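Long-range contacts in N-methyltransferase (Streptoalloteichus sp. ATCC 53650, PDB 5BSZ), which probably transfers a methyl group from S-adenosylmethionine to the amino nitrogen of a deoxysugar on the route to kedarcidin: residues Arg39-Arg44 against Val143-Pro148; Ala48-Asp53 against Val107-Cys112; Phe100-Gly105 against Ala135-Val140; Ala125-Ala130 against Glu214-Ala219. One frame throughout, in Å; residues are numbered along the deposited sequence.

Contact 1: Arg39-Arg44 against Val143-Pro148; sequences RVVRER and VLVIDP
Helix 39-44 lies over strand 143-146 with the two segment axes 8.9 Å apart at their closest and running nearly antiparallel, at 157°, and Val41 and Val143 have the nearest CA atoms across the contact, 6.0 Å apart. Four valines, two from each segment, and the aliphatic root of Arg44 make the contact. Val41 sends one methyl, CG2, against two strand residues: it lies 3.9 Å from Val145 CG2 and 4.1 Å from Val143 CG1, so one branch bridges residues two apart in the strand, both of which direct their CB atoms at the helix. On Val145 the touching methyl is the one beside its own backbone N, since CG1 takes the position anti to N (chi1 -174°). Val40 adds a longer apolar approach, its CG1 standing 4.3 Å from Val145 CG2.

At the C-terminal end of the helix segment Arg44 crosses Val143 at about a right angle, and its CB comes to 3.9 Å from Val143 CG2. Its charged end is held elsewhere: NH1 donates to Val40 O at 3.0 Å, nearly within the guanidinium plane and on a lone pair of that carbonyl, and NH1 also forms a salt bridge to Glu43 OE1 at 2.9 Å. A further salt bridge runs from Arg44 NH2 to Glu228, on strand 225-230, while Val242 of strand 240-245 packs on both Val40 and Val143. The valine face of a helix packed nearly antiparallel on a strand of the central sheet is the alpha/beta layering of the Rossmann-like fold of S-adenosylmethionine-dependent methyltransferases.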
# COMPACT_ATOMS: atom_id res chain seq x y z
N ARG A 39 -35.94 -25.65 -10.68
CA ARG A 39 -37.37 -25.61 -10.39
C ARG A 39 -38.10 -24.68 -11.33
O ARG A 39 -39.12 -25.05 -11.92
CB ARG A 39 -37.58 -25.19 -8.93
CG ARG A 39 -39.01 -25.12 -8.43
CD ARG A 39 -39.08 -24.41 -7.09
NE ARG A 39 -40.13 -23.39 -7.16
CZ ARG A 39 -40.87 -22.98 -6.14
NH1 ARG A 39 -41.80 -22.06 -6.34
NH2 ARG A 39 -40.68 -23.47 -4.92
N VAL A 40 -37.61 -23.44 -11.47
CA VAL A 40 -38.26 -22.46 -12.32
C VAL A 40 -38.24 -22.91 -13.80
O VAL A 40 -39.17 -22.69 -14.57
CB VAL A 40 -37.55 -21.09 -12.17
CG1 VAL A 40 -37.94 -20.17 -13.29
CG2 VAL A 40 -37.85 -20.43 -10.83
N VAL A 41 -37.13 -23.51 -14.24
CA VAL A 41 -37.01 -24.05 -15.60
C VAL A 41 -37.97 -25.26 -15.83
O VAL A 41 -38.72 -25.29 -16.80
CB VAL A 41 -35.55 -24.46 -15.89
CG1 VAL A 41 -35.43 -25.29 -17.18
CG2 VAL A 41 -34.69 -23.19 -16.02
N ARG A 42 -37.95 -26.24 -14.93
CA ARG A 42 -38.76 -27.43 -15.12
C ARG A 42 -40.26 -27.15 -15.03
O ARG A 42 -41.04 -27.74 -15.77
CB ARG A 42 -38.31 -28.53 -14.20
CG ARG A 42 -36.95 -29.12 -14.56
CD ARG A 42 -37.08 -30.08 -15.74
NE ARG A 42 -35.79 -30.66 -16.15
CZ ARG A 42 -35.10 -31.55 -15.46
NH1 ARG A 42 -35.52 -32.03 -14.30
NH2 ARG A 42 -33.95 -32.00 -15.92
N GLU A 43 -40.66 -26.18 -14.21
CA GLU A 43 -42.06 -25.74 -14.25
C GLU A 43 -42.50 -25.27 -15.61
O GLU A 43 -43.66 -25.41 -15.93
CB GLU A 43 -42.40 -24.56 -13.32
CG GLU A 43 -42.27 -24.83 -11.84
CD GLU A 43 -42.54 -23.59 -10.98
OE1 GLU A 43 -42.20 -22.44 -11.33
OE2 GLU A 43 -43.05 -23.78 -9.87
N ARG A 44 -41.62 -24.59 -16.34
CA ARG A 44 -42.02 -23.93 -17.58
C ARG A 44 -41.63 -24.81 -18.78
O ARG A 44 -42.12 -24.61 -19.87
CB ARG A 44 -41.37 -22.55 -17.69
CG ARG A 44 -42.00 -21.43 -16.85
CD ARG A 44 -40.96 -20.40 -16.33
NE ARG A 44 -41.66 -19.50 -15.41
CZ ARG A 44 -41.89 -19.81 -14.15
NH1 ARG A 44 -41.35 -20.90 -13.61
NH2 ARG A 44 -42.61 -19.01 -13.42
N VAL A 143 -36.22 -20.98 -21.39
CA VAL A 143 -36.33 -20.21 -20.12
C VAL A 143 -35.02 -19.47 -19.78
O VAL A 143 -33.93 -20.06 -19.71
CB VAL A 143 -36.68 -21.12 -18.96
CG1 VAL A 143 -37.06 -20.35 -17.71
CG2 VAL A 143 -37.82 -22.09 -19.32
N LEU A 144 -35.19 -18.18 -19.54
CA LEU A 144 -34.08 -17.29 -19.21
C LEU A 144 -34.28 -16.91 -17.75
O LEU A 144 -35.35 -16.43 -17.36
CB LEU A 144 -34.09 -16.08 -20.12
CG LEU A 144 -32.77 -15.33 -20.29
CD1 LEU A 144 -33.03 -14.26 -21.35
CD2 LEU A 144 -32.28 -14.69 -19.01
N VAL A 145 -33.30 -17.25 -16.93
CA VAL A 145 -33.36 -17.00 -15.47
C VAL A 145 -32.26 -16.03 -15.04
O VAL A 145 -31.05 -16.30 -15.11
CB VAL A 145 -33.22 -18.29 -14.66
CG1 VAL A 145 -33.41 -18.09 -13.19
CG2 VAL A 145 -34.17 -19.39 -15.13
N ILE A 146 -32.69 -14.89 -14.52
CA ILE A 146 -31.75 -13.86 -13.99
C ILE A 146 -31.95 -13.70 -12.49
O ILE A 146 -33.08 -13.48 -12.02
CB ILE A 146 -32.03 -12.52 -14.65
CG1 ILE A 146 -31.80 -12.63 -16.15
CG2 ILE A 146 -31.16 -11.43 -14.03
CD1 ILE A 146 -32.27 -11.42 -16.93
N ASP A 147 -30.86 -13.95 -11.76
CA ASP A 147 -30.75 -13.66 -10.35
C ASP A 147 -30.19 -12.23 -10.27
O ASP A 147 -28.99 -12.01 -10.43
CB ASP A 147 -29.80 -14.65 -9.66
CG ASP A 147 -29.66 -14.41 -8.14
OD1 ASP A 147 -30.47 -13.62 -7.57
OD2 ASP A 147 -28.71 -14.99 -7.54
N PRO A 148 -31.08 -11.24 -10.14
CA PRO A 148 -30.71 -9.85 -10.25
C PRO A 148 -29.86 -9.40 -9.08
O PRO A 148 -29.83 -10.07 -8.04
CB PRO A 148 -32.08 -9.12 -10.24
CG PRO A 148 -32.86 -9.95 -9.30
CD PRO A 148 -32.45 -11.38 -9.61

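Contact 2: Ala48-Asp53 against Val107-Cys112; sequences ARSLLD and VFDAVC
Leu52 meets Phe108 over the face of its ring: Leu52 CB sits above the centre of the phenyl ring, 3.7 Å from its centroid and 7° off the ring normal, a CH-pi contact. Chi1 of -62° puts CG of Phe108 beside its backbone N; the ring beyond it lies against Leu52. On the other face of the sheet, Leu51 spreads its two methyls over the neighbouring strand, CD1 against Ala110 CB and CD2 at 4.0 Å from Cys112 SG.

Across this contact Asp109 bonds through OD2, while OD1 makes a long, weak ion pair with Arg45. OD2 accepts from Arg49 N at 2.7 Å, an almost straight bond, and from Ser50 N at 3.2 Å; the two donors reach it from opposite faces of the carboxylate plane. Ser50 returns the grip, as its OG accepts from Asp109 N at 2.7 Å. This exchange of side chain for backbone occupies the place where the strands begin, and regular pairing follows: Ala110 N to Ser50 O, Leu52 N to Ala110 O at 3.0 Å, and Cys112 N to Leu52 O at 2.9 Å.

The parallel bridges Leu51-Ala110, Leu52-Val111 and Asp53-Cys112, with axes 18° apart, lead to the cofactor product, since the Asp53 side chain lies about 5 Å from bound S-adenosyl-L-homocysteine. Adjacent parallel strands at the centre of the sheet, ending beside the cofactor site, are characteristic of the Rossmann-like methyltransferase fold.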
# COMPACT_ATOMS: atom_id res chain seq x y z
N ALA A 48 -36.72 -29.99 -20.00
CA ALA A 48 -35.47 -29.21 -20.21
C ALA A 48 -34.24 -30.05 -19.87
O ALA A 48 -34.16 -30.63 -18.77
CB ALA A 48 -35.48 -27.96 -19.33
N ARG A 49 -33.24 -30.11 -20.75
CA ARG A 49 -32.04 -30.92 -20.43
C ARG A 49 -30.70 -30.25 -20.73
O ARG A 49 -29.65 -30.78 -20.39
CB ARG A 49 -32.07 -32.30 -21.09
CG ARG A 49 -32.01 -32.29 -22.60
CD ARG A 49 -31.97 -33.67 -23.27
NE ARG A 49 -31.01 -34.67 -22.76
CZ ARG A 49 -29.75 -34.89 -23.14
NH1 ARG A 49 -29.11 -35.90 -22.54
NH2 ARG A 49 -29.07 -34.17 -24.04
N SER A 50 -30.76 -29.11 -21.40
CA SER A 50 -29.58 -28.35 -21.72
C SER A 50 -29.66 -26.96 -21.07
O SER A 50 -30.72 -26.36 -20.99
CB SER A 50 -29.40 -28.18 -23.23
OG SER A 50 -30.43 -27.45 -23.81
N LEU A 51 -28.49 -26.50 -20.63
CA LEU A 51 -28.41 -25.24 -19.83
C LEU A 51 -27.07 -24.55 -20.07
O LEU A 51 -25.99 -25.18 -20.06
CB LEU A 51 -28.58 -25.54 -18.35
CG LEU A 51 -28.54 -24.29 -17.43
CD1 LEU A 51 -29.55 -24.41 -16.31
CD2 LEU A 51 -27.17 -24.07 -16.86
N LEU A 52 -27.15 -23.24 -20.27
CA LEU A 52 -25.98 -22.37 -20.27
C LEU A 52 -25.94 -21.39 -19.09
O LEU A 52 -26.92 -20.70 -18.84
CB LEU A 52 -25.96 -21.60 -21.57
CG LEU A 52 -24.92 -20.47 -21.65
CD1 LEU A 52 -23.52 -21.02 -21.83
CD2 LEU A 52 -25.17 -19.42 -22.68
N ASP A 53 -24.86 -21.41 -18.31
CA ASP A 53 -24.64 -20.49 -17.18
C ASP A 53 -23.62 -19.42 -17.58
O ASP A 53 -22.43 -19.68 -17.85
CB ASP A 53 -24.24 -21.25 -15.92
CG ASP A 53 -24.10 -20.35 -14.67
OD1 ASP A 53 -24.77 -19.29 -14.65
OD2 ASP A 53 -23.34 -20.74 -13.75
N VAL A 107 -28.44 -23.24 -29.28
CA VAL A 107 -29.37 -22.92 -28.24
C VAL A 107 -29.36 -23.99 -27.16
O VAL A 107 -28.76 -25.06 -27.30
CB VAL A 107 -30.77 -22.63 -28.80
CG1 VAL A 107 -30.67 -21.49 -29.82
CG2 VAL A 107 -31.39 -23.88 -29.43
N PHE A 108 -30.05 -23.64 -26.07
CA PHE A 108 -30.12 -24.43 -24.87
C PHE A 108 -31.56 -24.32 -24.38
O PHE A 108 -32.19 -23.31 -24.65
CB PHE A 108 -29.21 -23.86 -23.78
CG PHE A 108 -27.76 -23.85 -24.13
CD1 PHE A 108 -27.23 -22.83 -24.87
CD2 PHE A 108 -26.92 -24.83 -23.67
CE1 PHE A 108 -25.88 -22.79 -25.18
CE2 PHE A 108 -25.59 -24.82 -24.02
CZ PHE A 108 -25.05 -23.83 -24.76
N ASP A 109 -32.07 -25.31 -23.64
CA ASP A 109 -33.41 -25.21 -23.06
C ASP A 109 -33.54 -24.07 -22.02
O ASP A 109 -34.59 -23.49 -21.87
CB ASP A 109 -33.78 -26.51 -22.35
CG ASP A 109 -33.88 -27.70 -23.36
OD1 ASP A 109 -34.34 -27.40 -24.45
OD2 ASP A 109 -33.42 -28.83 -23.09
N ALA A 110 -32.45 -23.79 -21.32
CA ALA A 110 -32.40 -22.71 -20.29
C ALA A 110 -31.07 -21.94 -20.34
O ALA A 110 -30.00 -22.50 -20.64
CB ALA A 110 -32.53 -23.31 -18.92
N VAL A 111 -31.15 -20.65 -20.05
CA VAL A 111 -29.95 -19.82 -19.85
C VAL A 111 -30.09 -19.12 -18.48
O VAL A 111 -31.14 -18.51 -18.14
CB VAL A 111 -29.78 -18.81 -21.01
CG1 VAL A 111 -28.60 -17.86 -20.78
CG2 VAL A 111 -29.58 -19.49 -22.38
N CYS A 112 -29.03 -19.17 -17.68
CA CYS A 112 -29.07 -18.43 -16.42
C CYS A 112 -27.87 -17.51 -16.25
O CYS A 112 -26.79 -17.70 -16.84
CB CYS A 112 -29.26 -19.37 -15.23
SG CYS A 112 -27.94 -20.58 -14.99

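Contact 3: Phe100-Gly105 against Ala135-Val140; sequences FDFDLG and ARHLPV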
# COMPACT_ATOMS: atom_id res chain seq x y z
N PHE A 100 -21.90 -9.61 -22.59
CA PHE A 100 -22.61 -8.52 -23.25
C PHE A 100 -22.82 -8.71 -24.73
O PHE A 100 -23.70 -8.07 -25.30
CB PHE A 100 -21.93 -7.16 -22.98
CG PHE A 100 -21.92 -6.85 -21.53
CD1 PHE A 100 -23.13 -6.77 -20.86
CD2 PHE A 100 -20.75 -6.82 -20.83
CE1 PHE A 100 -23.13 -6.59 -19.51
CE2 PHE A 100 -20.76 -6.63 -19.46
CZ PHE A 100 -21.95 -6.51 -18.82
N ASP A 101 -21.98 -9.53 -25.35
CA ASP A 101 -22.14 -9.82 -26.77
C ASP A 101 -21.32 -11.08 -27.09
O ASP A 101 -20.08 -11.05 -27.13
CB ASP A 101 -21.68 -8.60 -27.56
CG ASP A 101 -21.89 -8.79 -29.07
OD1 ASP A 101 -20.93 -8.65 -29.83
OD2 ASP A 101 -22.97 -9.27 -29.43
N PHE A 102 -22.00 -12.22 -27.06
CA PHE A 102 -21.37 -13.51 -27.32
C PHE A 102 -22.36 -14.30 -28.22
O PHE A 102 -23.56 -13.98 -28.32
CB PHE A 102 -21.05 -14.28 -26.01
CG PHE A 102 -22.27 -14.74 -25.25
CD1 PHE A 102 -22.90 -13.92 -24.33
CD2 PHE A 102 -22.78 -16.02 -25.46
CE1 PHE A 102 -24.05 -14.33 -23.67
CE2 PHE A 102 -23.92 -16.43 -24.80
CZ PHE A 102 -24.56 -15.59 -23.89
N ASP A 103 -21.85 -15.34 -28.86
CA ASP A 103 -22.66 -16.20 -29.75
C ASP A 103 -21.91 -17.51 -29.84
O ASP A 103 -20.77 -17.57 -30.25
CB ASP A 103 -22.80 -15.53 -31.11
CG ASP A 103 -23.94 -14.54 -31.14
OD1 ASP A 103 -25.10 -14.99 -31.01
OD2 ASP A 103 -23.67 -13.31 -31.24
N LEU A 104 -22.57 -18.56 -29.39
CA LEU A 104 -22.00 -19.87 -29.26
C LEU A 104 -22.47 -20.75 -30.45
O LEU A 104 -22.05 -21.87 -30.51
CB LEU A 104 -22.54 -20.49 -27.97
CG LEU A 104 -22.19 -19.73 -26.69
CD1 LEU A 104 -22.55 -20.58 -25.48
CD2 LEU A 104 -20.71 -19.38 -26.60
N GLY A 105 -23.38 -20.29 -31.30
CA GLY A 105 -23.83 -21.07 -32.47
C GLY A 105 -24.75 -22.22 -32.12
O GLY A 105 -24.82 -23.16 -32.88
N ALA A 135 -30.99 -14.42 -24.59
CA ALA A 135 -32.24 -14.83 -25.26
C ALA A 135 -32.01 -15.46 -26.64
O ALA A 135 -32.77 -16.37 -27.01
CB ALA A 135 -33.17 -13.63 -25.39
N ARG A 136 -31.01 -15.04 -27.40
CA ARG A 136 -30.77 -15.72 -28.66
C ARG A 136 -30.08 -17.06 -28.53
O ARG A 136 -29.81 -17.71 -29.54
CB ARG A 136 -30.02 -14.86 -29.65
CG ARG A 136 -28.64 -14.46 -29.26
CD ARG A 136 -28.27 -13.23 -30.09
NE ARG A 136 -26.88 -12.86 -29.81
CZ ARG A 136 -26.45 -11.66 -29.43
NH1 ARG A 136 -27.27 -10.60 -29.29
NH2 ARG A 136 -25.16 -11.51 -29.17
N HIS A 137 -29.75 -17.47 -27.30
CA HIS A 137 -29.32 -18.84 -27.11
C HIS A 137 -30.42 -19.73 -26.61
O HIS A 137 -30.13 -20.79 -26.03
CB HIS A 137 -28.14 -18.90 -26.15
CG HIS A 137 -26.92 -18.30 -26.74
ND1 HIS A 137 -26.70 -16.94 -26.81
CD2 HIS A 137 -25.89 -18.89 -27.38
CE1 HIS A 137 -25.55 -16.72 -27.43
NE2 HIS A 137 -25.05 -17.89 -27.80
N LEU A 138 -31.66 -19.28 -26.80
CA LEU A 138 -32.82 -20.07 -26.42
C LEU A 138 -33.69 -20.41 -27.63
O LEU A 138 -33.85 -19.56 -28.51
CB LEU A 138 -33.74 -19.29 -25.48
CG LEU A 138 -33.17 -18.96 -24.10
CD1 LEU A 138 -34.09 -18.02 -23.35
CD2 LEU A 138 -32.96 -20.21 -23.33
N PRO A 139 -34.32 -21.60 -27.63
CA PRO A 139 -35.36 -21.82 -28.63
C PRO A 139 -36.68 -21.19 -28.18
O PRO A 139 -36.77 -20.67 -27.07
CB PRO A 139 -35.52 -23.33 -28.61
CG PRO A 139 -35.38 -23.62 -27.16
CD PRO A 139 -34.20 -22.75 -26.73
N VAL A 140 -37.73 -21.29 -28.99
CA VAL A 140 -39.06 -20.88 -28.55
C VAL A 140 -39.43 -21.76 -27.39
O VAL A 140 -39.16 -22.96 -27.39
CB VAL A 140 -40.12 -20.99 -29.67
CG1 VAL A 140 -41.53 -20.81 -29.09
CG2 VAL A 140 -39.85 -19.92 -30.71
O HOH W 1 -26.26 -8.59 -27.54
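Beside the S-adenosyl-L-homocysteine pocket, to which Phe100 belongs, Arg136 and His137 tie the loop 100-105 to the turn that follows helix 124-135. Arg136 reaches out with an extended chain from CG to NE, and its guanidinium meets three successive residues near its plane. NE bonds Asp103 OD1 at 3.0 Å on the syn side of a carboxylate turned only 23° from the guanidinium. NH2 takes Asp101 OD2 at 3.1 Å, here with the planes 73° apart, and also donates to Phe102 O at 3.1 Å from above the carbonyl plane. Asp101, Asp103 and Arg136 thus form a salt-bridge network, and a water accepting from Arg136 NH1 sits 2.9 Å from that atom.

His137 uses the two nitrogens of its ring differently. NE2 accepts from Leu104 N at 3.0 Å, with the donor in the ring plane, whereas ND1 bonds Ala133 O in the preceding helix, consistent with a proton on ND1. The Phe102 ring lies near parallel to the imidazole and slid apart from it, but the detail is doubtful because two carbons are modelled too close. The contact joins two loops of the Rossmann-like fold, the one after strand 94-96 and the one after helix 124-135, with Phe100 of the first touching S-adenosyl-L-homocysteine.

Contact 4: Ala125-Ala130 against Glu214-Ala219; sequences AELARA and EDYLAA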
# COMPACT_ATOMS: atom_id res chain seq x y z
N ALA A 125 -29.29 0.19 -21.45
CA ALA A 125 -28.97 -0.26 -22.78
C ALA A 125 -28.06 -1.49 -22.73
O ALA A 125 -28.32 -2.48 -23.43
CB ALA A 125 -28.36 0.86 -23.62
N GLU A 126 -27.01 -1.45 -21.91
CA GLU A 126 -26.12 -2.59 -21.75
C GLU A 126 -26.77 -3.81 -21.10
O GLU A 126 -26.55 -4.97 -21.51
CB GLU A 126 -24.85 -2.17 -20.95
CG GLU A 126 -23.72 -3.17 -21.16
CD GLU A 126 -22.39 -2.68 -20.63
OE1 GLU A 126 -22.41 -1.94 -19.61
OE2 GLU A 126 -21.35 -3.07 -21.20
N LEU A 127 -27.66 -3.57 -20.14
CA LEU A 127 -28.47 -4.62 -19.58
C LEU A 127 -29.28 -5.33 -20.67
O LEU A 127 -29.27 -6.59 -20.77
CB LEU A 127 -29.38 -4.05 -18.48
CG LEU A 127 -30.38 -4.95 -17.79
CD1 LEU A 127 -29.59 -6.01 -17.04
CD2 LEU A 127 -31.36 -4.19 -16.92
N ALA A 128 -29.94 -4.52 -21.48
CA ALA A 128 -30.72 -5.03 -22.62
C ALA A 128 -29.84 -5.82 -23.57
O ALA A 128 -30.30 -6.88 -24.02
CB ALA A 128 -31.52 -3.94 -23.35
N ARG A 129 -28.61 -5.40 -23.82
CA ARG A 129 -27.72 -6.16 -24.71
C ARG A 129 -27.36 -7.53 -24.18
O ARG A 129 -27.40 -8.52 -24.94
CB ARG A 129 -26.43 -5.42 -25.05
CG ARG A 129 -26.37 -5.00 -26.50
CD ARG A 129 -25.30 -3.95 -26.75
NE ARG A 129 -24.03 -4.40 -26.22
CZ ARG A 129 -23.08 -4.97 -26.94
NH1 ARG A 129 -23.23 -5.18 -28.24
NH2 ARG A 129 -21.97 -5.32 -26.32
N ALA A 130 -26.98 -7.60 -22.90
CA ALA A 130 -26.75 -8.89 -22.22
C ALA A 130 -27.98 -9.81 -22.30
O ALA A 130 -27.87 -10.99 -22.51
CB ALA A 130 -26.37 -8.72 -20.75
N GLU A 214 -38.31 -2.53 -13.09
CA GLU A 214 -38.87 -2.28 -14.43
C GLU A 214 -37.82 -2.51 -15.50
O GLU A 214 -38.17 -2.82 -16.66
CB GLU A 214 -39.28 -0.82 -14.73
CG GLU A 214 -39.97 0.02 -13.68
CD GLU A 214 -39.08 0.48 -12.54
OE1 GLU A 214 -38.54 1.62 -12.50
OE2 GLU A 214 -39.09 -0.32 -11.60
N ASP A 215 -36.56 -2.18 -15.18
CA ASP A 215 -35.50 -2.22 -16.19
C ASP A 215 -35.21 -3.68 -16.56
O ASP A 215 -34.88 -4.00 -17.71
CB ASP A 215 -34.21 -1.62 -15.64
CG ASP A 215 -34.21 -0.10 -15.68
OD1 ASP A 215 -35.29 0.42 -16.04
OD2 ASP A 215 -33.16 0.53 -15.42
N TYR A 216 -35.31 -4.57 -15.58
CA TYR A 216 -35.04 -6.01 -15.84
C TYR A 216 -36.18 -6.62 -16.68
O TYR A 216 -35.99 -7.37 -17.62
CB TYR A 216 -34.99 -6.74 -14.52
CG TYR A 216 -33.65 -6.61 -13.73
CD1 TYR A 216 -32.51 -7.31 -14.12
CD2 TYR A 216 -33.55 -5.81 -12.59
CE1 TYR A 216 -31.29 -7.19 -13.43
CE2 TYR A 216 -32.33 -5.70 -11.88
CZ TYR A 216 -31.22 -6.41 -12.31
OH TYR A 216 -30.05 -6.33 -11.62
N LEU A 217 -37.40 -6.27 -16.30
CA LEU A 217 -38.59 -6.79 -16.98
C LEU A 217 -38.59 -6.28 -18.41
O LEU A 217 -38.84 -7.06 -19.34
CB LEU A 217 -39.87 -6.35 -16.27
CG LEU A 217 -40.07 -7.00 -14.91
CD1 LEU A 217 -41.20 -6.26 -14.18
CD2 LEU A 217 -40.44 -8.46 -15.01
N ALA A 218 -38.23 -5.00 -18.58
CA ALA A 218 -38.15 -4.36 -19.88
C ALA A 218 -37.15 -5.02 -20.80
O ALA A 218 -37.39 -5.20 -22.01
CB ALA A 218 -37.80 -2.89 -19.77
N ALA A 219 -35.99 -5.34 -20.23
CA ALA A 219 -34.93 -5.99 -20.96
C ALA A 219 -35.41 -7.34 -21.48
O ALA A 219 -35.03 -7.69 -22.61
CB ALA A 219 -33.68 -6.19 -20.08
O HOH W 2 -33.10 -6.99 -24.38
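In Leu127, chi1 of 177° puts CG anti to the backbone N and chi2 of 64° sets CD1; the fork packs on Asp215, Tyr216 and Ala219 of the other helix. Tyr216 starts with CB pointing away from Leu127's helix, yet its ring comes back within reach, with CG beside the backbone N. The two side chains cross at about a right angle, Leu127 CD1 lying 4.2 Å from Tyr216 CE1. The other methyl, CD2, rests against the backbone, 3.6 Å from Asp215 O, and is 4.0 Å from Asp215 CB. Leu127 CG meets Ala219 CB at 4.2 Å.

The small residues let the backbones draw near: Ala219 CB is 4.1 Å from Ala128 CA, and the CA atoms of Ala128 and Ala219 are the nearest pair across the helices. A water joins the same two residues, donating to Ala128 O at 2.8 Å and to Ala219 O at 2.7 Å. The segment axes pass 9.3 Å apart at -42°. Polar ends are settled outside: Asp215 OD2 is hydrogen-bonded to Thr124 OG1 at the start of helix 124-135, and Tyr216 OH to Trp149 N, while the Tyr216 ring stacks on Phe241.

This is plain helix-helix packing, joining helix 124-135 to helix 213-222 within the alpha/beta architecture of the methyltransferase, on the side of the mixed sheet where Ile146 lies, a residue that both helices contact.

Contacts 1 and 2 share the central sheet: strands 110-113 and 143-146 are neighbours, joined by Val145 N to Val111 O at 2.8 Å and Val143 O to Val111 N at 2.9 Å, and Val41 of contact 1 packs on Ala48 of contact 2. Contact 3 adjoins contact 2 through Phe108 N and His137 O, 2.9 Å apart, their centres about 10 Å from each other. Contact 4 meets contact 3 where Phe100 packs on Glu126 and Ala130, and contact 1 where Pro148 touches Tyr216. Around S-adenosyl-L-homocysteine, Phe100 of contact 3 touches the ligand, whereas the Val145 and Leu127 side chains stay about 11 and 12 Å from it.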